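Long-range contacts in Methylcobalamin\: coenzyme M methyltransferase (Methanosarcina mazei, PDB 4AY8), which transfers a methyl group from a methylated corrinoid to the thiol of coenzyme M in methanogenesis, with zinc as its cofactor: residues G156-A161 against Q183-A188; I207-P212 against T243-C248; R231-A236 against A259-E264; S267-I272 against P323-A328. All coordinates share one frame; numbering follows the deposited sequence.

Contact 1: G156-A161 against Q183-A188; sequences GPVTVA and QALDIA
Pro157 and Ala188 bring the two backbones nearest, with CA atoms 5.1 Å apart, where helical residues 157-161 and 183-188 run at 119° to each other and their axes approach to 8.1 Å. No hydrogen bond crosses between them. The contact is apolar and made largely by small side chains. Ala188 is its centre. Its CB lies against the first turn of the other helix, 3.3 Å from Pro157 O and 3.5 Å from Ala161 N. That carbonyl and that N-H are already bonded to each other within their own helix, so the methyl group covers a polar pair that needs no further partner. Val160 closes on the same methyl from one side. Its CG1 stands anti to the backbone N (chi1 169°), and this brings it 3.5 Å from Ala188 CB. Ala161 CB fits between several groups: it touches the methyl of Ala188, reaches the backbone O of Ala184, and lies 3.8 Å from Leu185 CD2. Leu185 contributes only that one branch, which also passes near Val158 CA at 4.1 Å. Phe170 of helix 167-176 packs on Val158, Ala161 and Leu185, and Leu228 of helix 221-238 touches both Val158 and Leu185. The side chain of Asp211 bonds to Val158 N and Thr159 OG1 at the start of helix 157-165. The contact is thus close helix-helix packing through alanines. It joins a helix just after strand 150-155 to the long helix 178-202 in the TIM-barrel fold of the URO-D family.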
loop_
_atom_site.group_PDB
_atom_site.type_symbol
_atom_site.label_atom_id
_atom_site.label_comp_id
_atom_site.label_asym_id
_atom_site.label_seq_id
_atom_site.Cartn_x
_atom_site.Cartn_y
_atom_site.Cartn_z
ATOM N N GLY A 156 -6.709 3.098 2.841
ATOM C CA GLY A 156 -7.473 3.906 1.888
ATOM C C GLY A 156 -8.805 4.382 2.459
ATOM O O GLY A 156 -9.241 3.912 3.514
ATOM N N PRO A 157 -9.491 5.277 1.732
ATOM C CA PRO A 157 -10.748 5.872 2.217
ATOM C C PRO A 157 -11.871 4.876 2.559
ATOM O O PRO A 157 -12.652 5.136 3.469
ATOM C CB PRO A 157 -11.166 6.806 1.085
ATOM C CG PRO A 157 -10.363 6.365 -0.101
ATOM C CD PRO A 157 -9.105 5.788 0.415
ATOM N N VAL A 158 -11.944 3.736 1.878
ATOM C CA VAL A 158 -13.014 2.790 2.180
ATOM C C VAL A 158 -12.751 2.154 3.552
ATOM O O VAL A 158 -13.632 2.053 4.418
ATOM C CB VAL A 158 -13.151 1.720 1.088
ATOM C CG1 VAL A 158 -14.332 0.761 1.382
ATOM C CG2 VAL A 158 -13.313 2.385 -0.279
ATOM N N THR A 159 -11.507 1.759 3.746
ATOM C CA THR A 159 -11.097 1.151 4.978
ATOM C C THR A 159 -11.154 2.161 6.139
ATOM O O THR A 159 -11.479 1.791 7.264
ATOM C CB THR A 159 -9.705 0.562 4.812
ATOM O OG1 THR A 159 -9.744 -0.426 3.761
ATOM C CG2 THR A 159 -9.201 -0.044 6.118
ATOM N N VAL A 160 -10.832 3.422 5.874
ATOM C CA VAL A 160 -10.954 4.469 6.886
ATOM C C VAL A 160 -12.425 4.633 7.334
ATOM O O VAL A 160 -12.722 4.639 8.521
ATOM C CB VAL A 160 -10.391 5.814 6.385
ATOM C CG1 VAL A 160 -10.774 6.957 7.344
ATOM C CG2 VAL A 160 -8.868 5.742 6.211
ATOM N N ALA A 161 -13.343 4.761 6.382
ATOM C CA ALA A 161 -14.754 4.858 6.709
ATOM C C ALA A 161 -15.209 3.669 7.565
ATOM O O ALA A 161 -15.829 3.837 8.623
ATOM C CB ALA A 161 -15.589 4.958 5.426
ATOM N N GLN A 183 -21.816 9.764 3.685
ATOM C CA GLN A 183 -21.248 10.784 4.557
ATOM C C GLN A 183 -19.967 10.285 5.210
ATOM O O GLN A 183 -18.989 11.021 5.291
ATOM C CB GLN A 183 -22.244 11.230 5.641
ATOM C CG GLN A 183 -23.322 12.207 5.142
ATOM C CD GLN A 183 -24.409 12.476 6.184
ATOM O OE1 GLN A 183 -24.541 11.747 7.167
ATOM N NE2 GLN A 183 -25.179 13.537 5.973
ATOM N N ALA A 184 -19.980 9.044 5.689
ATOM C CA ALA A 184 -18.784 8.445 6.274
ATOM C C ALA A 184 -17.667 8.384 5.224
ATOM O O ALA A 184 -16.511 8.713 5.501
ATOM C CB ALA A 184 -19.080 7.048 6.816
ATOM N N LEU A 185 -18.015 7.951 4.018
ATOM C CA LEU A 185 -17.035 7.869 2.954
ATOM C C LEU A 185 -16.440 9.243 2.605
ATOM O O LEU A 185 -15.256 9.333 2.306
ATOM C CB LEU A 185 -17.637 7.209 1.719
ATOM C CG LEU A 185 -17.726 5.691 1.804
ATOM C CD1 LEU A 185 -18.703 5.147 0.748
ATOM C CD2 LEU A 185 -16.348 5.051 1.683
ATOM N N ASP A 186 -17.248 10.306 2.642
ATOM C CA ASP A 186 -16.754 11.641 2.275
ATOM C C ASP A 186 -15.775 12.198 3.335
ATOM O O ASP A 186 -14.755 12.803 3.013
ATOM C CB ASP A 186 -17.907 12.619 2.048
ATOM C CG ASP A 186 -18.716 12.301 0.800
ATOM O OD1 ASP A 186 -18.196 11.627 -0.117
ATOM O OD2 ASP A 186 -19.891 12.716 0.746
ATOM N N ILE A 187 -16.105 11.984 4.601
ATOM C CA ILE A 187 -15.236 12.375 5.691
ATOM C C ILE A 187 -13.910 11.615 5.597
ATOM O O ILE A 187 -12.827 12.212 5.699
ATOM C CB ILE A 187 -15.912 12.099 7.052
ATOM C CG1 ILE A 187 -17.064 13.092 7.280
ATOM C CG2 ILE A 187 -14.901 12.168 8.165
ATOM C CD1 ILE A 187 -18.014 12.688 8.403
ATOM N N ALA A 188 -14.006 10.303 5.380
ATOM C CA ALA A 188 -12.825 9.444 5.249
ATOM C C ALA A 188 -11.921 9.890 4.097
ATOM O O ALA A 188 -10.706 9.854 4.210
ATOM C CB ALA A 188 -13.236 8.004 5.048
#

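Contact 2: I207-P212 against T243-C248; sequences IAIADP and TVLHIC. With ZN (zinc ion), chain D; COM (1-thioethanesulfonic acid), chain C.
Ile207-Ala210 pair in register with Thr243-His246 as neighbouring parallel strands. This half is the tight part. Val244 N donates to Ile207 O, Ile209 N to Val244 O, and His246 N to Ile209 O at 2.8 Å. Asp211 N ends the ladder on His246 O with a nearly straight bond (174°). On one face of the sheet Ile209 crosses Leu245 obliquely, CG1 lying 3.8 Å from CD1, and helix 221-238 packs on Ile209. On the other face Ala208 CB meets Val244 CB, and Ala210 CB lies 3.9 Å from His246 CD2. Beyond Asp211 no backbone hydrogen bond joins the segments. Pro212 CB and Cys248 SG, of partly exposed residues, lie 3.9 Å apart. This looser end carries the metal. His246 has CG anti to its N (chi1 172°), which sends the ring toward the zinc ion, bound by NE2 at 2.2 Å. ND1 is held by Ser267. Cys248 SG and coenzyme M S1 each bind zinc at 2.4 Å, and Cys325 is the fourth ligand. S1 sits at the edge of the His246 ring, near its plane. The pair belongs to a beta-alpha-beta unit of the TIM barrel, with the active site at the C-terminal ends of its strands.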
loop_
_atom_site.group_PDB
_atom_site.type_symbol
_atom_site.label_atom_id
_atom_site.label_comp_id
_atom_site.label_asym_id
_atom_site.label_seq_id
_atom_site.Cartn_x
_atom_site.Cartn_y
_atom_site.Cartn_z
ATOM N N ILE A 207 2.383 7.616 -3.316
ATOM C CA ILE A 207 1.467 7.288 -2.242
ATOM C C ILE A 207 0.740 6.009 -2.615
ATOM O O ILE A 207 0.020 5.971 -3.608
ATOM C CB ILE A 207 0.439 8.394 -1.984
ATOM C CG1 ILE A 207 1.141 9.734 -1.789
ATOM C CG2 ILE A 207 -0.443 8.026 -0.763
ATOM C CD1 ILE A 207 2.043 9.802 -0.534
ATOM N N ALA A 208 0.939 4.968 -1.819
ATOM C CA ALA A 208 0.331 3.666 -2.074
ATOM C C ALA A 208 -0.702 3.347 -1.004
ATOM O O ALA A 208 -0.357 3.024 0.129
ATOM C CB ALA A 208 1.400 2.564 -2.123
ATOM N N ILE A 209 -1.974 3.447 -1.366
ATOM C CA ILE A 209 -3.034 3.176 -0.410
ATOM C C ILE A 209 -3.427 1.707 -0.484
ATOM O O ILE A 209 -3.417 1.085 -1.562
ATOM C CB ILE A 209 -4.282 4.108 -0.579
ATOM C CG1 ILE A 209 -5.068 3.789 -1.843
ATOM C CG2 ILE A 209 -3.887 5.577 -0.593
ATOM C CD1 ILE A 209 -6.322 4.629 -2.002
ATOM N N ALA A 210 -3.724 1.152 0.684
ATOM C CA ALA A 210 -4.199 -0.209 0.815
ATOM C C ALA A 210 -5.634 -0.141 1.318
ATOM O O ALA A 210 -5.904 0.348 2.425
ATOM C CB ALA A 210 -3.323 -0.991 1.782
ATOM N N ASP A 211 -6.559 -0.641 0.511
ATOM C CA ASP A 211 -7.965 -0.546 0.835
ATOM C C ASP A 211 -8.641 -1.925 0.827
ATOM O O ASP A 211 -9.475 -2.218 -0.028
ATOM C CB ASP A 211 -8.636 0.413 -0.156
ATOM C CG ASP A 211 -9.594 1.365 0.515
ATOM O OD1 ASP A 211 -9.986 1.075 1.666
ATOM O OD2 ASP A 211 -9.950 2.393 -0.102
ATOM N N PRO A 212 -8.290 -2.779 1.794
ATOM C CA PRO A 212 -8.804 -4.155 1.779
ATOM C C PRO A 212 -10.329 -4.258 1.860
ATOM O O PRO A 212 -10.915 -5.217 1.354
ATOM C CB PRO A 212 -8.162 -4.794 3.015
ATOM C CG PRO A 212 -7.730 -3.646 3.880
ATOM C CD PRO A 212 -7.424 -2.515 2.955
ATOM N N THR A 243 0.289 7.792 -7.649
ATOM C CA THR A 243 -0.334 6.974 -6.614
ATOM C C THR A 243 -0.504 5.518 -7.060
ATOM O O THR A 243 -0.537 5.209 -8.260
ATOM C CB THR A 243 -1.730 7.518 -6.197
ATOM O OG1 THR A 243 -2.589 7.520 -7.335
ATOM C CG2 THR A 243 -1.644 8.924 -5.575
ATOM N N VAL A 244 -0.611 4.636 -6.074
ATOM C CA VAL A 244 -0.924 3.232 -6.297
ATOM C C VAL A 244 -2.103 2.806 -5.413
ATOM O O VAL A 244 -2.192 3.183 -4.237
ATOM C CB VAL A 244 0.285 2.325 -5.994
ATOM C CG1 VAL A 244 -0.142 0.854 -5.971
ATOM C CG2 VAL A 244 1.430 2.560 -7.012
ATOM N N LEU A 245 -2.998 2.017 -6.002
ATOM C CA LEU A 245 -4.160 1.466 -5.314
ATOM C C LEU A 245 -3.997 -0.030 -5.135
ATOM O O LEU A 245 -4.011 -0.785 -6.113
ATOM C CB LEU A 245 -5.430 1.743 -6.110
ATOM C CG LEU A 245 -6.687 1.048 -5.607
ATOM C CD1 LEU A 245 -7.014 1.484 -4.165
ATOM C CD2 LEU A 245 -7.857 1.284 -6.571
ATOM N N HIS A 246 -3.838 -0.448 -3.880
ATOM C CA HIS A 246 -3.744 -1.853 -3.518
ATOM C C HIS A 246 -5.063 -2.358 -2.964
ATOM O O HIS A 246 -5.578 -1.817 -1.994
ATOM C CB HIS A 246 -2.666 -2.057 -2.443
ATOM C CG HIS A 246 -2.641 -3.440 -1.887
ATOM N ND1 HIS A 246 -2.097 -4.507 -2.571
ATOM C CD2 HIS A 246 -3.142 -3.946 -0.735
ATOM C CE1 HIS A 246 -2.255 -5.606 -1.854
ATOM N NE2 HIS A 246 -2.886 -5.292 -0.740
ATOM N N ILE A 247 -5.606 -3.420 -3.552
ATOM C CA ILE A 247 -6.783 -4.077 -2.990
ATOM C C ILE A 247 -6.565 -5.569 -3.103
ATOM O O ILE A 247 -6.382 -6.102 -4.203
ATOM C CB ILE A 247 -8.110 -3.671 -3.707
ATOM C CG1 ILE A 247 -8.375 -2.154 -3.594
ATOM C CG2 ILE A 247 -9.301 -4.446 -3.146
ATOM C CD1 ILE A 247 -9.534 -1.661 -4.456
ATOM N N CYS A 248 -6.569 -6.252 -1.964
ATOM C CA CYS A 248 -6.286 -7.667 -1.951
ATOM C C CYS A 248 -7.542 -8.498 -2.233
ATOM O O CYS A 248 -8.634 -7.957 -2.429
ATOM C CB CYS A 248 -5.552 -8.087 -0.645
ATOM S SG CYS A 248 -5.792 -7.050 0.823
HETATM ZN ZN ZN D . -3.495 -6.369 1.052
HETATM C C1 COM C . -2.052 -4.728 3.097
HETATM C C2 COM C . -1.701 -3.966 4.367
HETATM S S1 COM C . -3.854 -4.812 2.784
HETATM S S2 COM C . -0.063 -3.943 4.725
HETATM O O1S COM C . 0.375 -5.259 5.186
HETATM O O2S COM C . 0.094 -3.001 5.857
HETATM O O3S COM C . 0.777 -3.516 3.606
#

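Contact 3: R231-A236 against A259-E264; sequences RLQKFA and ADCGFE
Gln233 makes the one direct hydrogen bond of this contact: NE2 donates to Asp260 O at 3.0 Å. The bond is nearly straight (171°), but the donor stands 55° out of the carbonyl plane. The chain, extended beyond CG, runs alongside the loop, with CG 3.5 Å from Cys261 CA. A leucine here would probably leave the Asp260 carbonyl without this N-H donor. Other polar contacts follow. Gln233 CA lies 3.3 Å from Cys261 O in a CA-H...O contact, and a water donates to Gln233 O and, weakly, to Cys261 O. The aromatic contacts centre on Phe263. Ala236 CB lies over one face of its ring in a CH-pi contact, 3.9 Å from the centroid. Phe235 meets the same ring rim to rim, CD1 being 3.7 Å from CZ. The planes are only 12° apart, yet neither ring covers the other. Leu232 CB completes the apolar group, touching both Cys261 SG and Phe263 CE1. Gly262 has positive phi; a CB would press on the carbonyl O before it and on Ala236 CB. The loop between helix 252-259 and strand 265-267 thus packs against helix 221-238, joining successive beta-alpha units of the TIM barrel.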
loop_
_atom_site.group_PDB
_atom_site.type_symbol
_atom_site.label_atom_id
_atom_site.label_comp_id
_atom_site.label_asym_id
_atom_site.label_seq_id
_atom_site.Cartn_x
_atom_site.Cartn_y
_atom_site.Cartn_z
ATOM N N ARG A 231 -15.158 8.016 -4.647
ATOM C CA ARG A 231 -14.267 8.490 -3.584
ATOM C C ARG A 231 -12.802 8.144 -3.858
ATOM O O ARG A 231 -11.900 8.948 -3.581
ATOM C CB ARG A 231 -14.677 7.924 -2.228
ATOM C CG ARG A 231 -15.818 8.667 -1.570
ATOM C CD ARG A 231 -17.198 8.156 -2.026
ATOM N NE ARG A 231 -18.247 9.098 -1.646
ATOM C CZ ARG A 231 -19.529 8.985 -1.984
ATOM N NH1 ARG A 231 -19.951 7.949 -2.706
ATOM N NH2 ARG A 231 -20.385 9.917 -1.599
ATOM N N LEU A 232 -12.562 6.961 -4.412
ATOM C CA LEU A 232 -11.218 6.585 -4.799
ATOM C C LEU A 232 -10.723 7.487 -5.927
ATOM O O LEU A 232 -9.580 7.919 -5.914
ATOM C CB LEU A 232 -11.155 5.103 -5.170
ATOM C CG LEU A 232 -11.285 4.111 -4.010
ATOM C CD1 LEU A 232 -11.586 2.697 -4.522
ATOM C CD2 LEU A 232 -10.046 4.085 -3.126
ATOM N N GLN A 233 -11.602 7.806 -6.876
ATOM C CA GLN A 233 -11.302 8.789 -7.918
ATOM C C GLN A 233 -11.026 10.182 -7.361
ATOM O O GLN A 233 -10.110 10.869 -7.816
ATOM C CB GLN A 233 -12.440 8.864 -8.940
ATOM C CG GLN A 233 -12.427 7.737 -9.939
ATOM C CD GLN A 233 -13.712 7.660 -10.749
ATOM O OE1 GLN A 233 -14.755 8.164 -10.324
ATOM N NE2 GLN A 233 -13.643 7.014 -11.909
ATOM N N LYS A 234 -11.816 10.608 -6.384
ATOM C CA LYS A 234 -11.575 11.897 -5.754
ATOM C C LYS A 234 -10.205 11.906 -5.044
ATOM O O LYS A 234 -9.466 12.894 -5.072
ATOM C CB LYS A 234 -12.702 12.219 -4.778
ATOM C CG LYS A 234 -12.618 13.609 -4.178
ATOM C CD LYS A 234 -12.834 14.645 -5.257
ATOM C CE LYS A 234 -12.935 16.059 -4.678
ATOM N NZ LYS A 234 -13.682 16.963 -5.612
ATOM N N PHE A 235 -9.858 10.793 -4.412
ATOM C CA PHE A 235 -8.577 10.688 -3.754
ATOM C C PHE A 235 -7.423 10.840 -4.754
ATOM O O PHE A 235 -6.588 11.733 -4.615
ATOM C CB PHE A 235 -8.450 9.356 -3.006
ATOM C CG PHE A 235 -7.108 9.157 -2.389
ATOM C CD1 PHE A 235 -6.075 8.604 -3.120
ATOM C CD2 PHE A 235 -6.863 9.569 -1.091
ATOM C CE1 PHE A 235 -4.822 8.445 -2.564
ATOM C CE2 PHE A 235 -5.617 9.413 -0.526
ATOM C CZ PHE A 235 -4.592 8.846 -1.265
ATOM N N ALA A 236 -7.386 9.962 -5.752
ATOM C CA ALA A 236 -6.310 9.962 -6.734
ATOM C C ALA A 236 -6.109 11.328 -7.380
ATOM O O ALA A 236 -4.978 11.787 -7.510
ATOM C CB ALA A 236 -6.554 8.915 -7.790
ATOM N N ALA A 259 -8.983 0.398 -12.538
ATOM C CA ALA A 259 -8.211 1.045 -13.591
ATOM C C ALA A 259 -8.777 2.401 -14.012
ATOM O O ALA A 259 -8.080 3.187 -14.643
ATOM C CB ALA A 259 -8.068 0.118 -14.783
ATOM N N ASP A 260 -10.036 2.666 -13.676
ATOM C CA ASP A 260 -10.662 3.969 -13.913
ATOM C C ASP A 260 -10.462 4.988 -12.766
ATOM O O ASP A 260 -10.906 6.125 -12.867
ATOM C CB ASP A 260 -12.170 3.799 -14.120
ATOM C CG ASP A 260 -12.526 3.142 -15.442
ATOM O OD1 ASP A 260 -11.718 3.178 -16.395
ATOM O OD2 ASP A 260 -13.632 2.593 -15.522
ATOM N N CYS A 261 -9.812 4.593 -11.681
ATOM C CA CYS A 261 -9.822 5.416 -10.487
ATOM C C CYS A 261 -8.773 6.523 -10.398
ATOM O O CYS A 261 -8.772 7.286 -9.424
ATOM C CB CYS A 261 -9.734 4.539 -9.244
ATOM S SG CYS A 261 -11.250 3.669 -8.874
ATOM N N GLY A 262 -7.885 6.608 -11.374
ATOM C CA GLY A 262 -6.902 7.695 -11.417
ATOM C C GLY A 262 -5.574 7.400 -10.726
ATOM O O GLY A 262 -4.713 8.263 -10.655
ATOM N N PHE A 263 -5.411 6.191 -10.200
ATOM C CA PHE A 263 -4.118 5.745 -9.714
ATOM C C PHE A 263 -3.282 5.228 -10.898
ATOM O O PHE A 263 -3.788 4.500 -11.765
ATOM C CB PHE A 263 -4.281 4.632 -8.683
ATOM C CG PHE A 263 -5.131 5.004 -7.506
ATOM C CD1 PHE A 263 -6.510 5.060 -7.616
ATOM C CD2 PHE A 263 -4.550 5.274 -6.279
ATOM C CE1 PHE A 263 -7.289 5.404 -6.531
ATOM C CE2 PHE A 263 -5.326 5.605 -5.192
ATOM C CZ PHE A 263 -6.698 5.673 -5.318
ATOM N N GLU A 264 -2.006 5.612 -10.939
ATOM C CA GLU A 264 -1.103 5.166 -11.993
ATOM C C GLU A 264 -0.978 3.635 -12.009
ATOM O O GLU A 264 -1.023 3.003 -13.079
ATOM C CB GLU A 264 0.269 5.809 -11.826
ATOM C CG GLU A 264 0.386 7.236 -12.380
ATOM C CD GLU A 264 -0.231 8.300 -11.479
ATOM O OE1 GLU A 264 -0.584 8.015 -10.317
ATOM O OE2 GLU A 264 -0.357 9.442 -11.944
HETATM O O HOH W 1 -9.387 10.331 -10.592
#

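Contact 4: S267-I272 against P323-A328; sequences SVEEKI and PGCGIA. With ZN (zinc ion), chain D; COM (1-thioethanesulfonic acid), chain C.
Glu269 lies along the loop at Gly324-Cys325, its aliphatic part against one residue and its carboxylate beside the next. Glu269 CG, anti to the carbonyl carbon (chi1 -66°), comes 3.3 Å from Gly324 O. The chain then continues extended, and OE2 comes within 3.6 Å of Cys325 CB. The other oxygen, OE1, accepts the backbone N-H of Gly249, which fixes how the carboxylate is turned. From Cys325 CB the sulfur turns off at roughly a right angle to the line to OE2. Its SG is anti to the backbone N (chi1 -165°) and binds the zinc ion at 2.4 Å. On the far side of that sulfur is coenzyme M, with C1 3.5 Å from SG.

Gly324 is the point of closest approach of the backbones, its CA 3.8 Å from that of Glu269. Its CA-H meets Val268 O, and a side chain there would press on Glu269 CA. A water adds a polar link, lying 2.8 Å from Pro323 O and also near Val268 O and Ser267 OG. Ser267 OG is bonded to His246 ND1. Gly326 CA passes 3.3 Å from coenzyme M O1S, too close for a larger residue's CB.

With His246 and Cys248 completing the site, the binding of the substrate sulfur is consistent with zinc activating the thiol of coenzyme M, probably as a thiolate, to take up the methyl group.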
loop_
_atom_site.group_PDB
_atom_site.type_symbol
_atom_site.label_atom_id
_atom_site.label_comp_id
_atom_site.label_asym_id
_atom_site.label_seq_id
_atom_site.Cartn_x
_atom_site.Cartn_y
_atom_site.Cartn_z
ATOM N N SER A 267 -2.072 -2.374 -7.395
ATOM C CA SER A 267 -1.344 -3.438 -6.710
ATOM C C SER A 267 -2.320 -4.550 -6.367
ATOM O O SER A 267 -3.290 -4.324 -5.658
ATOM C CB SER A 267 -0.669 -2.920 -5.447
ATOM O OG SER A 267 -0.195 -3.980 -4.623
ATOM N N VAL A 268 -2.033 -5.755 -6.847
ATOM C CA VAL A 268 -2.937 -6.893 -6.674
ATOM C C VAL A 268 -2.200 -8.137 -6.188
ATOM O O VAL A 268 -0.980 -8.232 -6.283
ATOM C CB VAL A 268 -3.673 -7.225 -7.985
ATOM C CG1 VAL A 268 -4.472 -6.004 -8.494
ATOM C CG2 VAL A 268 -2.700 -7.711 -9.040
ATOM N N GLU A 269 -2.962 -9.081 -5.660
ATOM C CA GLU A 269 -2.428 -10.351 -5.215
ATOM C C GLU A 269 -2.444 -11.382 -6.339
ATOM O O GLU A 269 -2.895 -11.111 -7.457
ATOM C CB GLU A 269 -3.283 -10.913 -4.070
ATOM C CG GLU A 269 -3.275 -10.135 -2.791
ATOM C CD GLU A 269 -3.853 -10.947 -1.640
ATOM O OE1 GLU A 269 -5.086 -11.211 -1.642
ATOM O OE2 GLU A 269 -3.053 -11.326 -0.750
ATOM N N GLU A 270 -2.006 -12.587 -5.987
ATOM C CA GLU A 270 -1.976 -13.731 -6.887
ATOM C C GLU A 270 -3.381 -14.233 -7.207
ATOM O O GLU A 270 -3.574 -15.008 -8.136
ATOM C CB GLU A 270 -1.160 -14.873 -6.268
ATOM C CG GLU A 270 -1.853 -15.613 -5.115
ATOM C CD GLU A 270 -1.688 -14.950 -3.749
ATOM O OE1 GLU A 270 -1.374 -13.746 -3.677
ATOM O OE2 GLU A 270 -1.898 -15.650 -2.731
ATOM N N LYS A 271 -4.347 -13.793 -6.418
ATOM C CA LYS A 271 -5.715 -14.262 -6.538
ATOM C C LYS A 271 -6.417 -13.756 -7.796
ATOM O O LYS A 271 -7.515 -14.223 -8.128
ATOM C CB LYS A 271 -6.502 -13.880 -5.289
ATOM C CG LYS A 271 -6.032 -14.624 -4.065
ATOM C CD LYS A 271 -6.931 -14.414 -2.877
ATOM C CE LYS A 271 -6.437 -15.192 -1.660
ATOM N NZ LYS A 271 -6.100 -16.603 -1.981
ATOM N N ILE A 272 -5.799 -12.826 -8.522
ATOM C CA ILE A 272 -6.346 -12.461 -9.826
ATOM C C ILE A 272 -5.972 -13.517 -10.889
ATOM O O ILE A 272 -6.478 -13.485 -12.009
ATOM C CB ILE A 272 -5.882 -11.058 -10.319
ATOM C CG1 ILE A 272 -4.380 -11.038 -10.524
ATOM C CG2 ILE A 272 -6.326 -9.942 -9.362
ATOM C CD1 ILE A 272 -3.934 -10.088 -11.617
ATOM N N PRO A 323 5.517 -8.019 -4.013
ATOM C CA PRO A 323 4.671 -8.915 -3.242
ATOM C C PRO A 323 3.192 -8.589 -3.484
ATOM O O PRO A 323 2.862 -7.440 -3.710
ATOM C CB PRO A 323 5.046 -8.595 -1.790
ATOM C CG PRO A 323 6.403 -7.984 -1.857
ATOM C CD PRO A 323 6.482 -7.293 -3.176
ATOM N N GLY A 324 2.330 -9.601 -3.438
ATOM C CA GLY A 324 0.902 -9.428 -3.613
ATOM C C GLY A 324 0.206 -8.626 -2.524
ATOM O O GLY A 324 -0.774 -7.941 -2.795
ATOM N N CYS A 325 0.695 -8.735 -1.296
ATOM C CA CYS A 325 0.149 -8.004 -0.145
ATOM C C CYS A 325 1.335 -7.612 0.741
ATOM O O CYS A 325 2.491 -7.633 0.291
ATOM C CB CYS A 325 -0.869 -8.880 0.615
ATOM S SG CYS A 325 -1.947 -8.018 1.801
ATOM N N GLY A 326 1.058 -7.223 1.978
ATOM C CA GLY A 326 2.106 -6.967 2.958
ATOM C C GLY A 326 3.047 -8.157 3.059
ATOM O O GLY A 326 2.618 -9.296 2.989
ATOM N N ILE A 327 4.340 -7.895 3.200
ATOM C CA ILE A 327 5.292 -8.972 3.451
ATOM C C ILE A 327 5.014 -9.511 4.849
ATOM O O ILE A 327 4.879 -8.743 5.801
ATOM C CB ILE A 327 6.743 -8.500 3.335
ATOM C CG1 ILE A 327 6.987 -7.878 1.948
ATOM C CG2 ILE A 327 7.734 -9.671 3.616
ATOM C CD1 ILE A 327 8.416 -7.378 1.710
ATOM N N ALA A 328 4.859 -10.824 4.960
ATOM C CA ALA A 328 4.655 -11.451 6.268
ATOM C C ALA A 328 5.928 -11.239 7.095
ATOM O O ALA A 328 7.034 -11.444 6.612
ATOM C CB ALA A 328 4.331 -12.937 6.121
HETATM ZN ZN ZN D . -3.495 -6.369 1.052
HETATM C C1 COM C . -2.052 -4.728 3.097
HETATM C C2 COM C . -1.701 -3.966 4.367
HETATM S S1 COM C . -3.854 -4.812 2.784
HETATM S S2 COM C . -0.063 -3.943 4.725
HETATM O O1S COM C . 0.375 -5.259 5.186
HETATM O O2S COM C . 0.094 -3.001 5.857
HETATM O O3S COM C . 0.777 -3.516 3.606
HETATM O O HOH W 2 0.991 -6.101 -5.359
#

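In the fold
Contact 1 comes first along the chain. It closes a largely helical loop of 21 residues and is complete before strand 206-210 begins. Contact 2 closes a loop of 30 residues holding helix 221-238, and contact 3 one of 22. These two cross, since 231-236 falls between the segments of contact 2 and 259-264 follows them. Together they bind strands 206-210 and 242-246, helix 221-238 and the loop after helix 252-259. Contact 4 follows and closes 50 residues. Asp211 ties contact 1 to contact 2 through Thr159, and Asp186 of contact 1 forms a salt bridge with Arg231 of contact 3. Contacts 2 and 4 meet at the zinc ion and coenzyme M.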